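Local structure of putative glucoamylase (4QT9) at residues A[244-258]-A[287-301]. The protein is a putative glucoamylase, a hydrolase that probably releases glucose from the ends of alpha-glucan chains. Residues are numbered along the deposited sequence; the frame is centred on the assembly and turned at random.
Sequences VEGIELHLRYQGTEA and EMRNLTLVNRAYCIR
Glu245 and Arg301 meet edge to edge, their carboxylate and guanidinium planes only 11° apart. Arg301 NE gives to Glu245 OE1 over 2.8 Å and Arg301 NH2 to Glu245 OE2 over 2.6 Å, each oxygen using its syn lone pair, which defines a side-on, two-pronged salt bridge. OE2 also lies at the edge of the Tyr298 ring, in its plane, while the hydroxyl of that ring bonds to Asp335. Replacing Glu245 with an alanine is likely to leave the Arg301 guanidinium without this partner and freer to turn.

At the other end of the helix, Glu287 holds the end of the strand and the loop after it: OE1 accepts from His250 N (2.8 Å, 163°), and OE2 receives the Tyr253 hydroxyl at the ring edge over 2.6 Å. With CG anti to its backbone N (chi1 -177°) and a bend at chi2, this buried carboxylate turns towards the strand. Asn290 ND2 adds a bond to Glu248 O (2.8 Å). Between these polar ends, Val294 CG2 packs on Ile247 CB (3.7 Å), and Leu291 CD1 on Ala258 CB (3.8 Å).

Strand 247-251 is joined to its antiparallel partner 239-244 by the type I' turn from Val244 to Ile247; the contact thus lays a two-stranded beta hairpin across helix 284-301, consistent with a helix of the alpha/alpha toroid.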
ATOM      1  N   VAL A 244     -14.580 -18.184   7.730  1.00 28.60           N
ATOM      2  CA  VAL A 244     -14.572 -17.058   8.664  1.00 27.30           C
ATOM      3  C   VAL A 244     -15.858 -16.299   8.381  1.00 30.88           C
ATOM      4  O   VAL A 244     -16.101 -15.958   7.225  1.00 29.98           O
ATOM      5  CB  VAL A 244     -13.317 -16.128   8.584  1.00 30.31           C
ATOM      6  CG1 VAL A 244     -13.338 -15.098   9.723  1.00 30.25           C
ATOM      7  CG2 VAL A 244     -12.009 -16.909   8.604  1.00 29.56           C
ATOM      8  N   GLU A 245     -16.715 -16.089   9.408  1.00 27.76           N
ATOM      9  CA  GLU A 245     -18.002 -15.377   9.292  1.00 26.78           C
ATOM     10  C   GLU A 245     -18.902 -16.045   8.208  1.00 30.82           C
ATOM     11  O   GLU A 245     -19.643 -15.357   7.507  1.00 31.40           O
ATOM     12  CB  GLU A 245     -17.774 -13.864   8.983  1.00 26.97           C
ATOM     13  CG  GLU A 245     -17.024 -13.038  10.030  1.00 26.88           C
ATOM     14  CD  GLU A 245     -17.670 -12.889  11.398  1.00 47.22           C
ATOM     15  OE1 GLU A 245     -18.886 -12.584  11.463  1.00 41.43           O
ATOM     16  OE2 GLU A 245     -16.952 -13.074  12.411  1.00 32.23           O
ATOM     17  N   GLY A 246     -18.782 -17.370   8.067  1.00 27.85           N
ATOM     18  CA  GLY A 246     -19.517 -18.177   7.092  1.00 27.71           C
ATOM     19  C   GLY A 246     -19.023 -18.028   5.666  1.00 33.36           C
ATOM     20  O   GLY A 246     -19.664 -18.523   4.740  1.00 33.85           O
ATOM     21  N   ILE A 247     -17.848 -17.364   5.473  1.00 29.91           N
ATOM     22  CA  ILE A 247     -17.254 -17.087   4.161  1.00 27.60           C
ATOM     23  C   ILE A 247     -15.981 -17.899   4.011  1.00 32.57           C
ATOM     24  O   ILE A 247     -15.182 -17.993   4.936  1.00 32.61           O
ATOM     25  CB  ILE A 247     -17.024 -15.556   3.956  1.00 28.25           C
ATOM     26  CG1 ILE A 247     -18.365 -14.795   4.021  1.00 28.24           C
ATOM     27  CG2 ILE A 247     -16.294 -15.251   2.617  1.00 26.71           C
ATOM     28  CD1 ILE A 247     -18.310 -13.421   4.535  1.00 26.17           C
ATOM     29  N   GLU A 248     -15.811 -18.497   2.841  1.00 29.87           N
ATOM     30  CA  GLU A 248     -14.679 -19.357   2.542  1.00 29.73           C
ATOM     31  C   GLU A 248     -13.435 -18.555   2.130  1.00 31.02           C
ATOM     32  O   GLU A 248     -13.466 -17.777   1.171  1.00 30.14           O
ATOM     33  CB  GLU A 248     -15.098 -20.364   1.447  1.00 32.45           C
ATOM     34  CG  GLU A 248     -14.001 -21.282   0.936  1.00 50.94           C
ATOM     35  CD  GLU A 248     -13.579 -22.395   1.872  1.00 90.39           C
ATOM     36  OE1 GLU A 248     -14.413 -23.286   2.162  1.00102.08           O
ATOM     37  OE2 GLU A 248     -12.397 -22.397   2.286  1.00 89.11           O
ATOM     38  N   LEU A 249     -12.326 -18.766   2.863  1.00 27.16           N
ATOM     39  CA  LEU A 249     -11.006 -18.206   2.519  1.00 25.41           C
ATOM     40  C   LEU A 249     -10.083 -19.381   2.106  1.00 28.62           C
ATOM     41  O   LEU A 249     -10.127 -20.455   2.720  1.00 27.38           O
ATOM     42  CB  LEU A 249     -10.406 -17.370   3.652  1.00 24.15           C
ATOM     43  CG  LEU A 249     -11.211 -16.136   4.117  1.00 27.67           C
ATOM     44  CD1 LEU A 249     -10.576 -15.536   5.323  1.00 28.42           C
ATOM     45  CD2 LEU A 249     -11.315 -15.056   3.016  1.00 28.21           C
ATOM     46  N   HIS A 250      -9.315 -19.198   1.026  1.00 26.20           N
ATOM     47  CA  HIS A 250      -8.471 -20.267   0.466  1.00 27.56           C
ATOM     48  C   HIS A 250      -7.064 -20.335   1.079  1.00 28.10           C
ATOM     49  O   HIS A 250      -6.487 -21.420   1.172  1.00 26.04           O
ATOM     50  CB  HIS A 250      -8.338 -20.060  -1.055  1.00 29.30           C
ATOM     51  CG  HIS A 250      -7.612 -21.155  -1.759  1.00 33.88           C
ATOM     52  ND1 HIS A 250      -8.143 -22.422  -1.868  1.00 36.90           N
ATOM     53  CD2 HIS A 250      -6.403 -21.130  -2.369  1.00 36.03           C
ATOM     54  CE1 HIS A 250      -7.244 -23.132  -2.533  1.00 36.56           C
ATOM     55  NE2 HIS A 250      -6.177 -22.396  -2.848  1.00 36.48           N
ATOM     56  N   LEU A 251      -6.523 -19.184   1.489  1.00 24.91           N
ATOM     57  CA  LEU A 251      -5.146 -19.097   1.958  1.00 24.42           C
ATOM     58  C   LEU A 251      -4.977 -19.153   3.463  1.00 28.98           C
ATOM     59  O   LEU A 251      -5.912 -18.853   4.208  1.00 28.71           O
ATOM     60  CB  LEU A 251      -4.508 -17.770   1.449  1.00 23.49           C
ATOM     61  CG  LEU A 251      -4.579 -17.511  -0.056  1.00 27.77           C
ATOM     62  CD1 LEU A 251      -4.033 -16.164  -0.394  1.00 27.41           C
ATOM     63  CD2 LEU A 251      -3.845 -18.619  -0.862  1.00 27.77           C
ATOM     64  N   ARG A 252      -3.736 -19.478   3.891  1.00 25.54           N
ATOM     65  CA  ARG A 252      -3.286 -19.422   5.270  1.00 25.63           C
ATOM     66  C   ARG A 252      -2.831 -17.975   5.535  1.00 29.59           C
ATOM     67  O   ARG A 252      -1.864 -17.526   4.928  1.00 28.34           O
ATOM     68  CB  ARG A 252      -2.125 -20.413   5.509  1.00 25.26           C
ATOM     69  CG  ARG A 252      -1.456 -20.203   6.876  1.00 32.96           C
ATOM     70  CD  ARG A 252      -0.050 -20.763   6.959  1.00 41.54           C
ATOM     71  NE  ARG A 252       0.881 -20.187   5.983  1.00 37.94           N
ATOM     72  CZ  ARG A 252       2.084 -20.692   5.733  1.00 52.89           C
ATOM     73  NH1 ARG A 252       2.513 -21.760   6.394  1.00 43.92           N
ATOM     74  NH2 ARG A 252       2.870 -20.132   4.820  1.00 45.25           N
ATOM     75  N   TYR A 253      -3.528 -17.252   6.420  1.00 26.96           N
ATOM     76  CA  TYR A 253      -3.174 -15.882   6.800  1.00 26.14           C
ATOM     77  C   TYR A 253      -2.206 -15.982   7.980  1.00 30.26           C
ATOM     78  O   TYR A 253      -2.435 -16.750   8.907  1.00 31.13           O
ATOM     79  CB  TYR A 253      -4.446 -15.057   7.116  1.00 27.03           C
ATOM     80  CG  TYR A 253      -5.266 -14.795   5.869  1.00 29.38           C
ATOM     81  CD1 TYR A 253      -6.093 -15.783   5.329  1.00 31.59           C
ATOM     82  CD2 TYR A 253      -5.169 -13.592   5.190  1.00 30.07           C
ATOM     83  CE1 TYR A 253      -6.773 -15.585   4.127  1.00 29.89           C
ATOM     84  CE2 TYR A 253      -5.846 -13.379   3.991  1.00 31.67           C
ATOM     85  CZ  TYR A 253      -6.643 -14.381   3.459  1.00 36.02           C
ATOM     86  OH  TYR A 253      -7.320 -14.147   2.288  1.00 33.70           O
ATOM     87  N   GLN A 254      -1.114 -15.248   7.933  1.00 26.09           N
ATOM     88  CA  GLN A 254      -0.084 -15.325   8.966  1.00 26.19           C
ATOM     89  C   GLN A 254      -0.569 -14.900  10.349  1.00 31.79           C
ATOM     90  O   GLN A 254      -0.849 -13.731  10.558  1.00 30.08           O
ATOM     91  CB  GLN A 254       1.141 -14.489   8.558  1.00 26.36           C
ATOM     92  CG  GLN A 254       1.986 -15.204   7.519  1.00 28.30           C
ATOM     93  CD  GLN A 254       2.699 -16.402   8.072  1.00 37.03           C
ATOM     94  OE1 GLN A 254       3.173 -16.391   9.204  1.00 36.81           O
ATOM     95  NE2 GLN A 254       2.844 -17.449   7.271  1.00 29.90           N
ATOM     96  N   GLY A 255      -0.645 -15.861  11.271  1.00 30.72           N
ATOM     97  CA  GLY A 255      -1.038 -15.618  12.662  1.00 30.93           C
ATOM     98  C   GLY A 255      -2.466 -15.161  12.910  1.00 35.04           C
ATOM     99  O   GLY A 255      -2.741 -14.567  13.957  1.00 34.11           O
ATOM    100  N   THR A 256      -3.394 -15.454  11.968  1.00 30.62           N
ATOM    101  CA  THR A 256      -4.794 -15.044  12.038  1.00 29.81           C
ATOM    102  C   THR A 256      -5.684 -15.876  11.094  1.00 34.18           C
ATOM    103  O   THR A 256      -5.172 -16.524  10.172  1.00 33.39           O
ATOM    104  CB  THR A 256      -4.913 -13.531  11.741  1.00 33.79           C
ATOM    105  OG1 THR A 256      -6.280 -13.139  11.849  1.00 38.37           O
ATOM    106  CG2 THR A 256      -4.342 -13.124  10.377  1.00 28.59           C
ATOM    107  N   GLU A 257      -7.022 -15.896  11.358  1.00 30.08           N
ATOM    108  CA  GLU A 257      -7.974 -16.570  10.475  1.00 29.76           C
ATOM    109  C   GLU A 257      -8.287 -15.641   9.281  1.00 31.47           C
ATOM    110  O   GLU A 257      -8.655 -16.115   8.216  1.00 30.58           O
ATOM    111  CB  GLU A 257      -9.279 -16.957  11.220  1.00 31.83           C
ATOM    112  CG  GLU A 257      -9.246 -18.220  12.060  1.00 43.57           C
ATOM    113  CD  GLU A 257     -10.612 -18.868  12.294  1.00 71.88           C
ATOM    114  OE1 GLU A 257     -11.306 -18.510  13.279  1.00 41.58           O
ATOM    115  OE2 GLU A 257     -11.039 -19.644  11.403  1.00 57.41           O
ATOM    116  N   ALA A 258      -8.179 -14.318   9.482  1.00 28.48           N
ATOM    117  CA  ALA A 258      -8.461 -13.278   8.470  1.00 26.92           C
ATOM    118  C   ALA A 258      -7.762 -11.977   8.866  1.00 32.04           C
ATOM    119  O   ALA A 258      -8.060 -11.378   9.900  1.00 33.33           O
ATOM    120  CB  ALA A 258      -9.970 -13.064   8.324  1.00 26.71           C
ATOM    121  N   GLU A 287     -10.362 -14.246  -3.755  1.00 24.95           N
ATOM    122  CA  GLU A 287      -9.807 -14.395  -2.405  1.00 24.38           C
ATOM    123  C   GLU A 287      -9.896 -13.075  -1.637  1.00 26.78           C
ATOM    124  O   GLU A 287     -10.380 -13.050  -0.506  1.00 28.72           O
ATOM    125  CB  GLU A 287      -8.339 -14.905  -2.444  1.00 25.86           C
ATOM    126  CG  GLU A 287      -7.731 -15.143  -1.064  1.00 33.43           C
ATOM    127  CD  GLU A 287      -8.383 -16.192  -0.169  1.00 44.73           C
ATOM    128  OE1 GLU A 287      -9.230 -16.979  -0.654  1.00 31.02           O
ATOM    129  OE2 GLU A 287      -7.994 -16.260   1.017  1.00 28.59           O
HETATM  130  N   MSE A 288      -9.494 -11.986  -2.280  1.00 21.13           N
HETATM  131  CA  MSE A 288      -9.474 -10.636  -1.703  1.00 19.33           C
HETATM  132  C   MSE A 288     -10.877 -10.059  -1.552  1.00 23.36           C
HETATM  133  O   MSE A 288     -11.118  -9.297  -0.605  1.00 21.42           O
HETATM  134  CB  MSE A 288      -8.564  -9.705  -2.515  1.00 19.90           C
HETATM  135  CG  MSE A 288      -7.083 -10.134  -2.500  1.00 24.39           C
HETATM  136 SE   MSE A 288      -6.405 -10.925  -0.785  0.75 30.36          SE
HETATM  137  CE  MSE A 288      -5.338 -12.425  -1.612  1.00 25.14           C
ATOM    138  N   ARG A 289     -11.803 -10.432  -2.463  1.00 21.90           N
ATOM    139  CA  ARG A 289     -13.200 -10.025  -2.364  1.00 22.84           C
ATOM    140  C   ARG A 289     -13.788 -10.702  -1.117  1.00 27.01           C
ATOM    141  O   ARG A 289     -14.467 -10.046  -0.333  1.00 26.76           O
ATOM    142  CB  ARG A 289     -13.987 -10.390  -3.638  1.00 23.01           C
ATOM    143  CG  ARG A 289     -15.482 -10.071  -3.564  1.00 26.83           C
ATOM    144  CD  ARG A 289     -16.224 -10.454  -4.825  1.00 35.16           C
ATOM    145  NE  ARG A 289     -17.669 -10.543  -4.587  1.00 58.11           N
ATOM    146  CZ  ARG A 289     -18.521  -9.528  -4.712  1.00 79.17           C
ATOM    147  NH1 ARG A 289     -18.084  -8.324  -5.066  1.00 69.83           N
ATOM    148  NH2 ARG A 289     -19.815  -9.707  -4.481  1.00 65.20           N
ATOM    149  N   ASN A 290     -13.455 -11.997  -0.900  1.00 25.32           N
ATOM    150  CA  ASN A 290     -13.948 -12.741   0.263  1.00 25.56           C
ATOM    151  C   ASN A 290     -13.383 -12.199   1.554  1.00 26.81           C
ATOM    152  O   ASN A 290     -14.109 -12.147   2.536  1.00 25.92           O
ATOM    153  CB  ASN A 290     -13.663 -14.231   0.136  1.00 28.64           C
ATOM    154  CG  ASN A 290     -14.704 -14.897  -0.694  1.00 40.90           C
ATOM    155  OD1 ASN A 290     -15.591 -14.234  -1.255  1.00 30.58           O
ATOM    156  ND2 ASN A 290     -14.635 -16.211  -0.779  1.00 35.07           N
ATOM    157  N   LEU A 291     -12.116 -11.766   1.548  1.00 24.22           N
ATOM    158  CA  LEU A 291     -11.498 -11.175   2.736  1.00 24.20           C
ATOM    159  C   LEU A 291     -12.208  -9.839   3.078  1.00 26.16           C
ATOM    160  O   LEU A 291     -12.396  -9.531   4.257  1.00 26.02           O
ATOM    161  CB  LEU A 291      -9.979 -11.001   2.561  1.00 23.02           C
ATOM    162  CG  LEU A 291      -9.210 -10.542   3.787  1.00 27.21           C
ATOM    163  CD1 LEU A 291      -9.295 -11.565   4.938  1.00 27.20           C
ATOM    164  CD2 LEU A 291      -7.764 -10.243   3.441  1.00 28.07           C
ATOM    165  N   THR A 292     -12.658  -9.102   2.047  1.00 22.09           N
ATOM    166  CA  THR A 292     -13.434  -7.868   2.200  1.00 21.14           C
ATOM    167  C   THR A 292     -14.784  -8.231   2.799  1.00 25.35           C
ATOM    168  O   THR A 292     -15.249  -7.574   3.745  1.00 25.31           O
ATOM    169  CB  THR A 292     -13.587  -7.109   0.841  1.00 20.94           C
ATOM    170  OG1 THR A 292     -12.307  -6.825   0.297  1.00 25.24           O
ATOM    171  CG2 THR A 292     -14.340  -5.803   0.979  1.00 15.05           C
ATOM    172  N   LEU A 293     -15.403  -9.307   2.263  1.00 21.35           N
ATOM    173  CA  LEU A 293     -16.729  -9.702   2.711  1.00 21.78           C
ATOM    174  C   LEU A 293     -16.720 -10.204   4.152  1.00 27.04           C
ATOM    175  O   LEU A 293     -17.665  -9.905   4.888  1.00 26.79           O
ATOM    176  CB  LEU A 293     -17.381 -10.683   1.762  1.00 22.27           C
ATOM    177  CG  LEU A 293     -17.721 -10.088   0.394  1.00 27.82           C
ATOM    178  CD1 LEU A 293     -18.164 -11.172  -0.567  1.00 29.28           C
ATOM    179  CD2 LEU A 293     -18.766  -9.004   0.499  1.00 30.76           C
ATOM    180  N   VAL A 294     -15.619 -10.869   4.573  1.00 24.72           N
ATOM    181  CA  VAL A 294     -15.420 -11.325   5.955  1.00 25.09           C
ATOM    182  C   VAL A 294     -15.377 -10.093   6.888  1.00 27.96           C
ATOM    183  O   VAL A 294     -16.024 -10.087   7.927  1.00 28.09           O
ATOM    184  CB  VAL A 294     -14.138 -12.192   6.099  1.00 28.96           C
ATOM    185  CG1 VAL A 294     -13.663 -12.264   7.551  1.00 29.31           C
ATOM    186  CG2 VAL A 294     -14.359 -13.590   5.534  1.00 28.50           C
ATOM    187  N   ASN A 295     -14.624  -9.066   6.489  1.00 23.72           N
ATOM    188  CA  ASN A 295     -14.446  -7.817   7.231  1.00 22.70           C
ATOM    189  C   ASN A 295     -15.785  -7.139   7.474  1.00 25.39           C
ATOM    190  O   ASN A 295     -16.096  -6.788   8.606  1.00 24.32           O
ATOM    191  CB  ASN A 295     -13.500  -6.882   6.446  1.00 20.42           C
ATOM    192  CG  ASN A 295     -12.833  -5.871   7.324  1.00 34.04           C
ATOM    193  OD1 ASN A 295     -13.440  -4.870   7.718  1.00 25.64           O
ATOM    194  ND2 ASN A 295     -11.607  -6.174   7.741  1.00 24.69           N
ATOM    195  N   ARG A 296     -16.584  -6.991   6.400  1.00 23.00           N
ATOM    196  CA  ARG A 296     -17.909  -6.385   6.388  1.00 22.82           C
ATOM    197  C   ARG A 296     -18.885  -7.226   7.242  1.00 27.91           C
ATOM    198  O   ARG A 296     -19.617  -6.660   8.063  1.00 28.73           O
ATOM    199  CB  ARG A 296     -18.394  -6.256   4.934  1.00 20.05           C
ATOM    200  CG  ARG A 296     -19.815  -5.707   4.794  1.00 24.31           C
ATOM    201  CD  ARG A 296     -20.288  -5.745   3.358  1.00 24.29           C
ATOM    202  NE  ARG A 296     -21.669  -5.300   3.224  1.00 30.62           N
ATOM    203  CZ  ARG A 296     -22.718  -6.114   3.265  1.00 40.88           C
ATOM    204  NH1 ARG A 296     -22.551  -7.415   3.454  1.00 28.69           N
ATOM    205  NH2 ARG A 296     -23.942  -5.631   3.142  1.00 28.19           N
ATOM    206  N   ALA A 297     -18.870  -8.563   7.068  1.00 23.38           N
ATOM    207  CA  ALA A 297     -19.738  -9.469   7.824  1.00 23.27           C
ATOM    208  C   ALA A 297     -19.497  -9.325   9.311  1.00 25.82           C
ATOM    209  O   ALA A 297     -20.474  -9.264  10.050  1.00 25.70           O
ATOM    210  CB  ALA A 297     -19.514 -10.912   7.391  1.00 24.71           C
ATOM    211  N   TYR A 298     -18.216  -9.229   9.758  1.00 21.83           N
ATOM    212  CA  TYR A 298     -17.884  -9.057  11.179  1.00 21.88           C
ATOM    213  C   TYR A 298     -18.456  -7.747  11.726  1.00 25.94           C
ATOM    214  O   TYR A 298     -19.015  -7.757  12.825  1.00 27.22           O
ATOM    215  CB  TYR A 298     -16.354  -9.106  11.443  1.00 22.89           C
ATOM    216  CG  TYR A 298     -16.000  -8.799  12.885  1.00 24.68           C
ATOM    217  CD1 TYR A 298     -15.812  -7.487  13.315  1.00 26.80           C
ATOM    218  CD2 TYR A 298     -15.958  -9.807  13.841  1.00 26.17           C
ATOM    219  CE1 TYR A 298     -15.626  -7.184  14.664  1.00 27.16           C
ATOM    220  CE2 TYR A 298     -15.747  -9.519  15.191  1.00 27.88           C
ATOM    221  CZ  TYR A 298     -15.566  -8.206  15.597  1.00 32.75           C
ATOM    222  OH  TYR A 298     -15.350  -7.923  16.925  1.00 30.16           O
ATOM    223  N   CYS A 299     -18.289  -6.616  10.981  1.00 23.09           N
ATOM    224  CA  CYS A 299     -18.784  -5.299  11.394  1.00 23.25           C
ATOM    225  C   CYS A 299     -20.299  -5.287  11.452  1.00 28.49           C
ATOM    226  O   CYS A 299     -20.849  -4.677  12.378  1.00 27.93           O
ATOM    227  CB  CYS A 299     -18.264  -4.198  10.483  1.00 24.24           C
ATOM    228  SG  CYS A 299     -16.461  -4.012  10.490  1.00 28.17           S
ATOM    229  N   ILE A 300     -20.987  -5.978  10.496  1.00 25.32           N
ATOM    230  CA  ILE A 300     -22.465  -6.061  10.506  1.00 26.32           C
ATOM    231  C   ILE A 300     -22.884  -6.860  11.745  1.00 31.90           C
ATOM    232  O   ILE A 300     -23.802  -6.454  12.443  1.00 32.83           O
ATOM    233  CB  ILE A 300     -23.034  -6.651   9.172  1.00 29.99           C
ATOM    234  CG1 ILE A 300     -22.844  -5.626   8.018  1.00 31.13           C
ATOM    235  CG2 ILE A 300     -24.530  -7.080   9.313  1.00 30.81           C
ATOM    236  CD1 ILE A 300     -23.025  -6.153   6.667  1.00 33.99           C
ATOM    237  N   ARG A 301     -22.155  -7.946  12.061  1.00 29.17           N
ATOM    238  CA  ARG A 301     -22.468  -8.754  13.238  1.00 29.61           C
ATOM    239  C   ARG A 301     -22.256  -7.933  14.502  1.00 30.87           C
ATOM    240  O   ARG A 301     -23.117  -7.976  15.369  1.00 29.18           O
ATOM    241  CB  ARG A 301     -21.665 -10.055  13.268  1.00 28.04           C
ATOM    242  CG  ARG A 301     -22.145 -11.010  14.360  1.00 23.89           C
ATOM    243  CD  ARG A 301     -21.599 -12.389  14.109  1.00 20.93           C
ATOM    244  NE  ARG A 301     -20.140 -12.415  13.966  1.00 25.14           N
ATOM    245  CZ  ARG A 301     -19.296 -12.594  14.974  1.00 36.28           C
ATOM    246  NH1 ARG A 301     -19.747 -12.698  16.218  1.00 27.74           N
ATOM    247  NH2 ARG A 301     -17.995 -12.665  14.749  1.00 23.09           N
TER